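Local atomic coordinates of response regulator aspartate phosphatase I (Bacillus subtilis subsp. subtilis, PDB entry 4I1A), a protein that dephosphorylates the sporulation phosphotransferase Spo0F and activates excision and transfer of the mobile element ICEBs1 by bringing about inactivation of its repressor ImmR. Residues Ile123-Arg127 and Lys148-Tyr153; Gln187-Gly192 and Gln206-Ser210; Tyr279-Leu283 and Leu311-Asp315; Phe334-Glu338 and Ala367-Ile371; Ser341-Asp346 and Tyr360-Ser364. The contacts are given in a common frame with arbitrary orientation. Residues are numbered along the deposited sequence.

Interaction 1. Residues Ile123-Arg127 and Lys148-Tyr153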
# COMPACT_ATOMS: atom_id res chain seq x y z
N ILE A 123 16.25 4.11 14.13
CA ILE A 123 16.44 2.72 14.51
C ILE A 123 17.58 2.59 15.52
O ILE A 123 17.53 1.76 16.42
CB ILE A 123 16.63 1.81 13.28
CG1 ILE A 123 16.65 0.34 13.70
CG2 ILE A 123 17.88 2.17 12.51
CD1 ILE A 123 15.48 -0.03 14.60
N SER A 124 18.59 3.45 15.39
CA SER A 124 19.70 3.48 16.34
C SER A 124 19.20 3.81 17.74
O SER A 124 19.57 3.17 18.71
CB SER A 124 20.75 4.51 15.91
OG SER A 124 21.32 4.18 14.66
N ALA A 125 18.35 4.83 17.82
CA ALA A 125 17.81 5.28 19.09
C ALA A 125 16.86 4.23 19.68
O ALA A 125 16.88 3.97 20.88
CB ALA A 125 17.10 6.61 18.92
N TYR A 126 16.04 3.65 18.82
CA TYR A 126 15.17 2.55 19.21
C TYR A 126 15.97 1.37 19.76
O TYR A 126 15.52 0.70 20.69
CB TYR A 126 14.36 2.08 18.00
CG TYR A 126 13.21 2.98 17.58
CD1 TYR A 126 12.57 3.81 18.50
CD2 TYR A 126 12.77 2.99 16.27
CE1 TYR A 126 11.51 4.62 18.11
CE2 TYR A 126 11.72 3.79 15.87
CZ TYR A 126 11.09 4.61 16.79
OH TYR A 126 10.05 5.41 16.38
N ARG A 127 17.14 1.11 19.19
CA ARG A 127 17.94 -0.05 19.59
C ARG A 127 18.38 0.02 21.05
O ARG A 127 18.51 -1.01 21.72
CB ARG A 127 19.16 -0.26 18.67
CG ARG A 127 18.86 -0.94 17.33
CD ARG A 127 20.13 -1.57 16.71
NE ARG A 127 20.02 -1.75 15.26
CZ ARG A 127 19.39 -2.76 14.67
NH1 ARG A 127 18.79 -3.69 15.40
NH2 ARG A 127 19.34 -2.83 13.35
N LYS A 148 6.00 1.00 16.82
CA LYS A 148 6.83 2.02 16.20
C LYS A 148 8.05 1.43 15.51
O LYS A 148 8.39 1.82 14.39
CB LYS A 148 7.26 3.06 17.24
CG LYS A 148 6.08 3.80 17.83
CD LYS A 148 5.32 4.57 16.76
CE LYS A 148 3.97 5.07 17.29
NZ LYS A 148 3.38 6.16 16.44
N VAL A 149 8.71 0.48 16.17
CA VAL A 149 9.89 -0.17 15.61
C VAL A 149 9.54 -0.93 14.32
O VAL A 149 10.28 -0.84 13.33
CB VAL A 149 10.58 -1.11 16.62
CG1 VAL A 149 11.70 -1.88 15.96
CG2 VAL A 149 11.12 -0.32 17.80
N SER A 150 8.43 -1.66 14.33
CA SER A 150 8.01 -2.40 13.14
C SER A 150 7.79 -1.44 12.00
O SER A 150 8.09 -1.76 10.85
CB SER A 150 6.75 -3.22 13.39
OG SER A 150 5.60 -2.39 13.45
N TYR A 151 7.28 -0.26 12.33
CA TYR A 151 6.94 0.74 11.33
C TYR A 151 8.16 1.34 10.62
O TYR A 151 8.17 1.46 9.40
CB TYR A 151 6.10 1.85 11.96
CG TYR A 151 5.40 2.72 10.94
CD1 TYR A 151 4.26 2.28 10.29
CD2 TYR A 151 5.90 3.98 10.63
CE1 TYR A 151 3.62 3.08 9.34
CE2 TYR A 151 5.27 4.78 9.69
CZ TYR A 151 4.13 4.33 9.05
OH TYR A 151 3.50 5.13 8.12
N VAL A 152 9.19 1.72 11.37
CA VAL A 152 10.40 2.23 10.71
C VAL A 152 11.02 1.12 9.84
O VAL A 152 11.45 1.37 8.72
CB VAL A 152 11.42 2.82 11.72
CG1 VAL A 152 11.60 1.92 12.89
CG2 VAL A 152 12.78 3.08 11.03
N TYR A 153 11.03 -0.10 10.37
CA TYR A 153 11.50 -1.26 9.63
C TYR A 153 10.69 -1.49 8.35
O TYR A 153 11.26 -1.81 7.30
CB TYR A 153 11.50 -2.50 10.52
CG TYR A 153 12.76 -2.63 11.34
CD1 TYR A 153 14.00 -2.40 10.76
CD2 TYR A 153 12.71 -2.96 12.69
CE1 TYR A 153 15.18 -2.52 11.50
CE2 TYR A 153 13.88 -3.08 13.44
CZ TYR A 153 15.11 -2.85 12.84
OH TYR A 153 16.26 -2.97 13.58
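Two antiparallel helices, the axes of the two segments 10.7 Å apart at closest approach and 151° between directions, leave a gap that two tyrosines reaching from opposite partners fill. Tyr126, in the m rotamer, lays its ring along helix 139-155: Val149 CG2 sits over one face, 4.3 Å from the ring centroid in a CH-pi contact, while Val152 CG1 meets the edge, 3.5 Å from Tyr126 CE2. Tyr153, also m, leaves its backbone sideways and extends back to helix 119-129, where Ile123, with chi1 t and chi2 p, sets CD1 3.3 Å from Tyr153 CZ. Arg127 brings its guanidinium to the hydroxyl end of this ring, so that Tyr153 OH lies over one guanidinium face; Arg127 NH2 is 3.1 Å from Tyr153 OH, but the angle is too poor for a hydrogen bond. The contact joins helix 119-129 to the start of the predicted second TPR. Phe107 and Met111 of helix 102-115 pack on Tyr126, and helix 159-173 supplies Tyr165 against Val149 and Phe161 edge-to-face with Tyr153.

Interaction 2. Residues Gln187-Gly192 and Gln206-Ser210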
# COMPACT_ATOMS: atom_id res chain seq x y z
N GLN A 187 -1.91 -5.47 12.44
CA GLN A 187 -2.28 -6.37 11.36
C GLN A 187 -2.01 -5.78 9.96
O GLN A 187 -1.62 -6.51 9.06
CB GLN A 187 -3.74 -6.80 11.48
CG GLN A 187 -4.07 -7.60 12.74
CD GLN A 187 -5.56 -7.86 12.89
OE1 GLN A 187 -6.39 -7.06 12.43
NE2 GLN A 187 -5.91 -8.98 13.51
N PHE A 188 -2.22 -4.47 9.79
CA PHE A 188 -1.90 -3.84 8.50
C PHE A 188 -0.42 -3.95 8.22
O PHE A 188 -0.02 -4.18 7.09
CB PHE A 188 -2.31 -2.34 8.45
CG PHE A 188 -3.79 -2.11 8.22
CD1 PHE A 188 -4.70 -3.15 8.24
CD2 PHE A 188 -4.27 -0.82 8.01
CE1 PHE A 188 -6.08 -2.93 8.05
CE2 PHE A 188 -5.64 -0.58 7.82
CZ PHE A 188 -6.55 -1.64 7.84
N ILE A 189 0.40 -3.75 9.25
CA ILE A 189 1.85 -3.85 9.07
C ILE A 189 2.22 -5.28 8.65
O ILE A 189 2.99 -5.47 7.71
CB ILE A 189 2.63 -3.46 10.35
CG1 ILE A 189 2.21 -2.07 10.83
CG2 ILE A 189 4.13 -3.50 10.10
CD1 ILE A 189 2.63 -0.97 9.90
N VAL A 190 1.68 -6.26 9.37
CA VAL A 190 1.95 -7.66 9.05
C VAL A 190 1.60 -7.93 7.60
O VAL A 190 2.43 -8.40 6.82
CB VAL A 190 1.16 -8.62 9.98
CG1 VAL A 190 1.26 -10.05 9.46
CG2 VAL A 190 1.69 -8.54 11.41
N ALA A 191 0.37 -7.57 7.23
CA ALA A 191 -0.15 -7.77 5.88
C ALA A 191 0.60 -6.96 4.81
O ALA A 191 0.80 -7.46 3.70
CB ALA A 191 -1.61 -7.44 5.84
N GLY A 192 1.00 -5.73 5.13
CA GLY A 192 1.83 -4.93 4.24
C GLY A 192 3.17 -5.62 3.97
O GLY A 192 3.66 -5.65 2.84
N GLN A 206 -4.94 -11.76 6.83
CA GLN A 206 -4.74 -10.69 7.81
C GLN A 206 -5.81 -9.60 7.67
O GLN A 206 -6.47 -9.25 8.64
CB GLN A 206 -3.36 -10.06 7.67
CG GLN A 206 -2.25 -10.90 8.27
CD GLN A 206 -2.49 -11.26 9.72
OE1 GLN A 206 -2.81 -10.40 10.54
NE2 GLN A 206 -2.35 -12.54 10.04
N PHE A 207 -5.96 -9.08 6.45
CA PHE A 207 -6.91 -8.01 6.18
C PHE A 207 -8.34 -8.44 6.48
O PHE A 207 -9.16 -7.63 6.92
CB PHE A 207 -6.79 -7.51 4.73
CG PHE A 207 -5.56 -6.67 4.46
CD1 PHE A 207 -5.24 -5.59 5.27
CD2 PHE A 207 -4.72 -6.97 3.40
CE1 PHE A 207 -4.11 -4.82 5.02
CE2 PHE A 207 -3.58 -6.21 3.14
CZ PHE A 207 -3.28 -5.13 3.95
N LEU A 208 -8.66 -9.72 6.25
CA LEU A 208 -10.00 -10.23 6.58
C LEU A 208 -10.25 -10.17 8.09
O LEU A 208 -11.37 -9.87 8.52
CB LEU A 208 -10.21 -11.65 6.06
CG LEU A 208 -10.44 -11.74 4.54
CD1 LEU A 208 -10.40 -13.18 4.06
CD2 LEU A 208 -11.76 -11.08 4.14
N LYS A 209 -9.22 -10.43 8.88
CA LYS A 209 -9.35 -10.31 10.32
C LYS A 209 -9.56 -8.85 10.68
O LYS A 209 -10.38 -8.52 11.53
CB LYS A 209 -8.13 -10.88 11.05
CG LYS A 209 -8.06 -12.40 11.05
CD LYS A 209 -7.13 -12.93 12.14
CE LYS A 209 -5.68 -12.55 11.89
NZ LYS A 209 -4.82 -12.73 13.10
N SER A 210 -8.82 -7.97 10.01
CA SER A 210 -8.93 -6.55 10.28
C SER A 210 -10.35 -6.04 10.06
O SER A 210 -10.86 -5.25 10.85
CB SER A 210 -7.93 -5.78 9.41
OG SER A 210 -6.61 -6.22 9.69
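This is the packing of the two antiparallel helices of one tetratricopeptide repeat, the predicted third TPR, between helix 180-196 and helix 200-215. The segment axes approach to 9.2 Å at 161°, and the small Ala191 allows the closeness: its CA lies 5.8 Å from Gln206 CA, and Ala191 CB is 3.6 Å from Gln206 CB. The same methyl sits over the face of the Phe207 ring, 3.6 Å from its centroid and 19° off the normal, a CH-pi contact. Phe207 in turn directs its edge toward the face of Phe188 in an offset edge-to-face pair, centroids 5.6 Å apart and planes at 63°; the closest atoms are Phe188 CD1 and Phe207 CE1 at 3.7 Å. Both phenylalanines leave their helices sideways and swing their rings into the interface. One turn further along helix 200-215, Ser210 CB touches the edge of the Phe188 ring, 3.7 Å from Phe188 CE1. Ser210 OG is 2.9 Å from Gln187 OE1, within hydrogen-bonding reach, though Gln206 O competes for its proton. Gln187 extends to get there, and Val190 CG1 rests 3.8 Å from Gln206 CG. Helix 220-236 packs on the aromatic side, with Met225 against Phe188 and Ile230 against Phe207, while helix 159-173 meets Gln187 through Leu170 and Val190 through Ala166.

Interaction 3. Residues Tyr279-Leu283 and Leu311-Asp315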
# COMPACT_ATOMS: atom_id res chain seq x y z
N TYR A 279 -15.09 -2.57 -20.11
CA TYR A 279 -14.50 -1.29 -20.52
C TYR A 279 -15.43 -0.10 -20.32
O TYR A 279 -14.98 1.01 -20.06
CB TYR A 279 -14.03 -1.38 -21.98
CG TYR A 279 -12.91 -2.39 -22.18
CD1 TYR A 279 -11.78 -2.37 -21.36
CD2 TYR A 279 -12.99 -3.38 -23.15
CE1 TYR A 279 -10.75 -3.30 -21.53
CE2 TYR A 279 -11.98 -4.30 -23.33
CZ TYR A 279 -10.86 -4.26 -22.51
OH TYR A 279 -9.86 -5.18 -22.69
N ASN A 280 -16.73 -0.33 -20.43
CA ASN A 280 -17.70 0.74 -20.25
C ASN A 280 -17.89 1.17 -18.80
O ASN A 280 -17.92 2.36 -18.51
CB ASN A 280 -19.03 0.35 -20.87
CG ASN A 280 -18.98 0.38 -22.37
OD1 ASN A 280 -18.52 1.37 -22.96
ND2 ASN A 280 -19.41 -0.71 -23.01
N VAL A 281 -18.02 0.21 -17.91
CA VAL A 281 -18.12 0.49 -16.49
C VAL A 281 -16.79 1.05 -15.95
O VAL A 281 -16.77 1.90 -15.05
CB VAL A 281 -18.53 -0.78 -15.72
CG1 VAL A 281 -18.36 -0.61 -14.21
CG2 VAL A 281 -19.97 -1.15 -16.07
N ALA A 282 -15.69 0.58 -16.52
CA ALA A 282 -14.37 0.99 -16.06
C ALA A 282 -14.16 2.46 -16.42
O ALA A 282 -13.59 3.22 -15.64
CB ALA A 282 -13.26 0.10 -16.70
N LEU A 283 -14.65 2.84 -17.60
CA LEU A 283 -14.49 4.19 -18.12
C LEU A 283 -15.19 5.22 -17.22
O LEU A 283 -14.80 6.39 -17.15
CB LEU A 283 -15.05 4.26 -19.54
CG LEU A 283 -14.85 5.56 -20.32
CD1 LEU A 283 -13.37 5.91 -20.35
CD2 LEU A 283 -15.43 5.44 -21.74
N LEU A 311 -3.49 2.52 -22.13
CA LEU A 311 -3.76 1.10 -22.23
C LEU A 311 -5.19 0.83 -22.73
O LEU A 311 -5.38 0.00 -23.60
CB LEU A 311 -3.59 0.48 -20.83
CG LEU A 311 -2.67 -0.70 -20.52
CD1 LEU A 311 -1.46 -0.78 -21.43
CD2 LEU A 311 -2.24 -0.61 -19.07
N PHE A 312 -6.19 1.52 -22.17
CA PHE A 312 -7.58 1.11 -22.40
C PHE A 312 -8.53 2.13 -23.02
O PHE A 312 -9.49 1.75 -23.70
CB PHE A 312 -8.22 0.62 -21.08
CG PHE A 312 -7.47 -0.52 -20.41
CD1 PHE A 312 -7.38 -1.77 -21.01
CD2 PHE A 312 -6.87 -0.34 -19.18
CE1 PHE A 312 -6.69 -2.81 -20.40
CE2 PHE A 312 -6.18 -1.38 -18.57
CZ PHE A 312 -6.10 -2.62 -19.18
N PHE A 313 -8.30 3.42 -22.76
CA PHE A 313 -9.34 4.42 -22.97
C PHE A 313 -9.03 5.50 -24.02
O PHE A 313 -9.68 6.54 -24.08
CB PHE A 313 -9.71 5.05 -21.63
CG PHE A 313 -10.18 4.04 -20.61
CD1 PHE A 313 -11.21 3.16 -20.91
CD2 PHE A 313 -9.56 3.95 -19.37
CE1 PHE A 313 -11.64 2.23 -19.98
CE2 PHE A 313 -9.98 3.01 -18.43
CZ PHE A 313 -11.02 2.15 -18.73
N SER A 314 -8.03 5.24 -24.85
CA SER A 314 -7.72 6.07 -26.00
C SER A 314 -7.80 5.10 -27.16
O SER A 314 -8.44 4.05 -27.05
CB SER A 314 -6.32 6.68 -25.87
OG SER A 314 -5.41 5.77 -25.28
N ASP A 315 -7.18 5.42 -28.28
CA ASP A 315 -7.22 4.46 -29.37
C ASP A 315 -5.88 3.76 -29.50
O ASP A 315 -5.46 3.37 -30.58
CB ASP A 315 -7.63 5.12 -30.68
CG ASP A 315 -8.20 4.12 -31.67
OD1 ASP A 315 -8.62 3.03 -31.22
OD2 ASP A 315 -8.23 4.42 -32.89
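Phe313 is the main bump here: it gives up 94 Å² to segment 279-283 and drops its ring into the hollow formed by the first turn of helix 279-295. Leu283 CA lies over one face of that ring, and Leu283 CD1 comes within 3.5 Å of Phe313 CD1. The ring's far rim enters the groove between Tyr279 and Ala282, with Phe313 CE1 3.6 Å from Tyr279 O and Phe313 CZ 3.7 Å from Ala282 CB; the small alanine methyl leaves room for it. These are the two helices of the predicted fifth TPR, met where helix 279-295 begins and where 311-313 forms a wider pi-type turn. Here the CA-to-CB bonds of both Phe312 and Phe313 point toward the partner. Phe312 fits beside the Tyr279 ring, which swings across to it: Tyr279 CE1 is 3.7 Å from Phe312 CD1, the planes inclined at 32°. Behind them, helix 261-275 contributes Tyr271 and Ala274 against Phe312 and Thr270 against Phe313.

Interaction 4. Residues Phe334-Glu338 and Ala367-Ile371; sequences FADVE and ARRKI
Both segments are alpha-helical and run antiparallel, axes 8.6 Å apart at closest approach and 153° between directions (signed crossing -153°), as the paired helices of a tetratricopeptide repeat, the predicted sixth TPR. Segment 334-338 is the first turn of helix 334-351; segment 367-371 lies near the end of helix 354-373. The nearest CA atoms are those of Phe334 and Ala367, 5.2 Å apart. Ala367 is the close-packing point: its CB lies 3.6 Å from Phe334 O, 3.7 Å from Val337 CG1 and 3.9 Å from Glu338 CB. Phe334 takes chi1 m with chi2 near -59°, its ring face against Lys370, which is m, t, t at chi1 to chi3 and sets CD 3.5 Å from Phe334 CE1. Ile371, chi1 m and chi2 t, has CG1 3.7 Å from Phe334 CB and CD1 3.7 Å from Ala335 N. Glu338, t at chi1 and chi2, puts OE2 3.7 Å from Ile371 CD1 and OE1 3.9 Å from Arg368 CB. Lys370 CB stands 3.9 Å from the Phe334 ring centroid, 8° off its normal.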
# COMPACT_ATOMS: atom_id res chain seq x y z
N PHE A 334 10.24 4.29 -8.19
CA PHE A 334 10.71 3.14 -8.95
C PHE A 334 9.94 1.84 -8.68
O PHE A 334 9.82 1.00 -9.57
CB PHE A 334 12.21 2.98 -8.74
CG PHE A 334 13.00 4.18 -9.17
CD1 PHE A 334 12.93 4.64 -10.48
CD2 PHE A 334 13.79 4.88 -8.26
CE1 PHE A 334 13.64 5.77 -10.88
CE2 PHE A 334 14.51 6.00 -8.66
CZ PHE A 334 14.43 6.45 -9.98
N ALA A 335 9.40 1.69 -7.47
CA ALA A 335 8.53 0.56 -7.17
C ALA A 335 7.30 0.57 -8.07
O ALA A 335 6.99 -0.43 -8.73
CB ALA A 335 8.13 0.55 -5.68
N ASP A 336 6.61 1.72 -8.12
CA ASP A 336 5.50 1.94 -9.05
C ASP A 336 5.90 1.70 -10.49
O ASP A 336 5.16 1.08 -11.24
CB ASP A 336 4.95 3.34 -8.90
CG ASP A 336 4.21 3.52 -7.60
OD1 ASP A 336 3.85 2.50 -6.99
OD2 ASP A 336 3.97 4.67 -7.20
N VAL A 337 7.08 2.17 -10.88
CA VAL A 337 7.55 1.97 -12.25
C VAL A 337 7.82 0.50 -12.54
O VAL A 337 7.52 -0.00 -13.63
CB VAL A 337 8.84 2.79 -12.54
CG1 VAL A 337 9.48 2.38 -13.88
CG2 VAL A 337 8.54 4.28 -12.52
N GLU A 338 8.40 -0.18 -11.57
CA GLU A 338 8.72 -1.59 -11.72
C GLU A 338 7.45 -2.43 -11.83
O GLU A 338 7.28 -3.21 -12.76
CB GLU A 338 9.57 -2.05 -10.54
CG GLU A 338 9.92 -3.52 -10.58
CD GLU A 338 10.27 -4.06 -9.20
OE1 GLU A 338 10.95 -5.10 -9.11
OE2 GLU A 338 9.85 -3.44 -8.20
N ALA A 367 14.25 -0.14 -13.41
CA ALA A 367 13.62 0.37 -12.19
C ALA A 367 14.07 -0.43 -10.97
O ALA A 367 14.36 0.14 -9.91
CB ALA A 367 12.11 0.37 -12.31
N ARG A 368 14.12 -1.75 -11.13
CA ARG A 368 14.58 -2.66 -10.08
C ARG A 368 16.02 -2.31 -9.69
O ARG A 368 16.34 -2.18 -8.51
CB ARG A 368 14.48 -4.11 -10.54
CG ARG A 368 14.99 -5.18 -9.56
CD ARG A 368 15.88 -6.24 -10.27
NE ARG A 368 17.27 -5.80 -10.45
CZ ARG A 368 18.28 -6.59 -10.79
NH1 ARG A 368 18.08 -7.89 -10.99
NH2 ARG A 368 19.50 -6.09 -10.93
N ARG A 369 16.88 -2.14 -10.69
CA ARG A 369 18.26 -1.74 -10.43
C ARG A 369 18.35 -0.42 -9.66
O ARG A 369 19.18 -0.28 -8.77
CB ARG A 369 19.06 -1.66 -11.73
CG ARG A 369 19.34 -3.04 -12.33
CD ARG A 369 20.16 -2.98 -13.60
NE ARG A 369 20.59 -4.32 -13.99
CZ ARG A 369 20.55 -4.80 -15.23
NH1 ARG A 369 20.10 -4.04 -16.23
NH2 ARG A 369 20.96 -6.04 -15.48
N LYS A 370 17.47 0.51 -9.99
CA LYS A 370 17.46 1.79 -9.29
C LYS A 370 17.02 1.65 -7.84
O LYS A 370 17.50 2.38 -6.97
CB LYS A 370 16.63 2.83 -10.05
CG LYS A 370 17.40 3.42 -11.22
CD LYS A 370 16.56 4.35 -12.05
CE LYS A 370 17.43 5.16 -13.00
NZ LYS A 370 18.42 5.99 -12.25
N ILE A 371 16.12 0.71 -7.56
CA ILE A 371 15.73 0.43 -6.18
C ILE A 371 16.91 -0.13 -5.37
O ILE A 371 17.21 0.38 -4.30
CB ILE A 371 14.51 -0.52 -6.09
CG1 ILE A 371 13.28 0.14 -6.71
CG2 ILE A 371 14.20 -0.89 -4.63
CD1 ILE A 371 12.07 -0.78 -6.79

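Interaction 5. Residues Ser341-Asp346 and Tyr360-Ser364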
# COMPACT_ATOMS: atom_id res chain seq x y z
N SER A 341 5.17 -1.28 -15.03
CA SER A 341 5.77 -1.64 -16.31
C SER A 341 5.71 -3.15 -16.59
O SER A 341 5.68 -3.58 -17.76
CB SER A 341 7.20 -1.14 -16.40
OG SER A 341 8.03 -1.79 -15.45
N ILE A 342 5.72 -3.95 -15.54
CA ILE A 342 5.52 -5.39 -15.72
C ILE A 342 4.08 -5.68 -16.18
O ILE A 342 3.86 -6.49 -17.09
CB ILE A 342 5.84 -6.18 -14.43
CG1 ILE A 342 7.35 -6.24 -14.19
CG2 ILE A 342 5.21 -7.59 -14.49
CD1 ILE A 342 7.71 -6.71 -12.74
N GLU A 343 3.11 -5.02 -15.56
CA GLU A 343 1.72 -5.18 -15.96
C GLU A 343 1.52 -4.76 -17.41
O GLU A 343 0.80 -5.41 -18.17
CB GLU A 343 0.81 -4.36 -15.05
CG GLU A 343 0.81 -4.82 -13.61
CD GLU A 343 -0.55 -5.25 -13.15
OE1 GLU A 343 -0.96 -4.87 -12.03
OE2 GLU A 343 -1.23 -5.97 -13.93
N VAL A 344 2.18 -3.68 -17.79
CA VAL A 344 2.10 -3.17 -19.15
C VAL A 344 2.79 -4.13 -20.11
O VAL A 344 2.26 -4.43 -21.19
CB VAL A 344 2.69 -1.74 -19.25
CG1 VAL A 344 2.73 -1.28 -20.70
CG2 VAL A 344 1.85 -0.77 -18.43
N ALA A 345 3.95 -4.62 -19.71
CA ALA A 345 4.67 -5.63 -20.48
C ALA A 345 3.86 -6.90 -20.65
O ALA A 345 3.84 -7.47 -21.75
CB ALA A 345 6.02 -5.94 -19.86
N ASP A 346 3.19 -7.36 -19.58
CA ASP A 346 2.39 -8.58 -19.67
C ASP A 346 1.26 -8.41 -20.68
O ASP A 346 1.01 -9.26 -21.54
CB ASP A 346 1.81 -9.01 -18.32
CG ASP A 346 2.87 -9.52 -17.35
OD1 ASP A 346 4.03 -9.72 -17.78
OD2 ASP A 346 2.54 -9.71 -16.16
N TYR A 360 9.09 -2.69 -22.16
CA TYR A 360 8.59 -2.51 -20.81
C TYR A 360 9.17 -3.51 -19.80
O TYR A 360 9.29 -3.19 -18.61
CB TYR A 360 7.05 -2.45 -20.80
CG TYR A 360 6.57 -1.08 -21.21
CD1 TYR A 360 6.55 -0.03 -20.30
CD2 TYR A 360 6.18 -0.82 -22.53
CE1 TYR A 360 6.14 1.23 -20.66
CE2 TYR A 360 5.75 0.44 -22.91
CZ TYR A 360 5.75 1.47 -21.97
OH TYR A 360 5.35 2.73 -22.32
N TYR A 361 9.54 -4.71 -20.25
CA TYR A 361 10.29 -5.63 -19.38
C TYR A 361 11.65 -5.01 -19.08
O TYR A 361 12.11 -5.05 -17.94
CB TYR A 361 10.44 -7.04 -19.99
CG TYR A 361 9.15 -7.86 -19.97
CD1 TYR A 361 8.44 -8.04 -18.78
CD2 TYR A 361 8.65 -8.44 -21.14
CE1 TYR A 361 7.25 -8.78 -18.76
CE2 TYR A 361 7.47 -9.18 -21.13
CZ TYR A 361 6.77 -9.34 -19.93
OH TYR A 361 5.60 -10.05 -19.89
N ARG A 362 12.26 -4.40 -20.11
CA ARG A 362 13.55 -3.72 -19.95
C ARG A 362 13.45 -2.61 -18.94
O ARG A 362 14.34 -2.41 -18.12
CB ARG A 362 14.06 -3.15 -21.27
CG ARG A 362 14.46 -4.23 -22.29
CD ARG A 362 15.17 -3.64 -23.51
NE ARG A 362 16.42 -4.35 -23.73
CZ ARG A 362 17.59 -3.76 -23.95
NH1 ARG A 362 17.66 -2.44 -24.00
NH2 ARG A 362 18.68 -4.49 -24.12
N MET A 363 12.33 -1.89 -18.98
CA MET A 363 12.14 -0.77 -18.08
C MET A 363 12.00 -1.22 -16.64
O MET A 363 12.53 -0.59 -15.72
CB MET A 363 10.93 0.07 -18.48
CG MET A 363 10.89 1.41 -17.76
SD MET A 363 9.69 2.49 -18.51
CE MET A 363 8.27 1.72 -17.85
N SER A 364 11.28 -2.32 -16.44
CA SER A 364 11.14 -2.90 -15.11
C SER A 364 12.49 -3.33 -14.55
O SER A 364 12.73 -3.20 -13.35
CB SER A 364 10.19 -4.10 -15.13
OG SER A 364 10.76 -5.17 -15.88
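Ala345 marks the tight centre, where its CA comes within 5.0 Å of Tyr360 CA and the segment axes approach to 8.1 Å. Its methyl touches both tyrosines: Ala345 CB is 3.8 Å from Tyr360 CB and sits over the face of Tyr361, 3.3 Å from the ring centroid. Val344 CG1 covers one face of the Tyr360 ring in a second CH-pi contact, 3.8 Å from its centroid and 9° off the normal, while Ser341 CB approaches that ring's edge. Met363, extended t at chi1 and chi2, curls its CE back to 3.4 Å from Ser341 CB. Such near-antiparallel pairing, here at 161°, with a small residue where the helices come closest, is the helical hairpin of a tetratricopeptide repeat, the predicted sixth. Helix 318-330 lies against it, Ile321 on Val344 and Tyr360, and Phe325 on Ser341 and Met363. Toward the edge, Ile342 CG1 and Ser341 OG pack on Ser364 CB at 3.7 and 3.2 Å; Ser341 OG hydrogen-bonds back to Val337 O in its own helix, and Ser364 OG makes a very short 2.5 Å bond to Tyr361 O. At the outer rim, the Tyr361 hydroxyl donates to Asp346, its OH 2.7 Å from Asp346 OD1.

Overall arrangement
From the N-terminal side of the modelled chain, interaction 1 closes the first loop, joining helix 119-129 to helix 139-155. Interaction 2 follows in series, pairing helix 180-196 with helix 200-215, and touches interaction 1 where Ile189 packs on Ser150 and Tyr151. Interaction 3 closes the next loop, between helices 279-295 and 299-313; its centre is about 44 Å from that of interaction 1, across the chain's centre. Interaction 4 then brings helix 334-351 against helix 354-373, and interaction 5 falls within its loop on the same two helices, centres about 11 Å apart. Leu311 meets Val344, linking interaction 3 to interaction 5. No loops cross, consistent with successive hairpins of a TPR array.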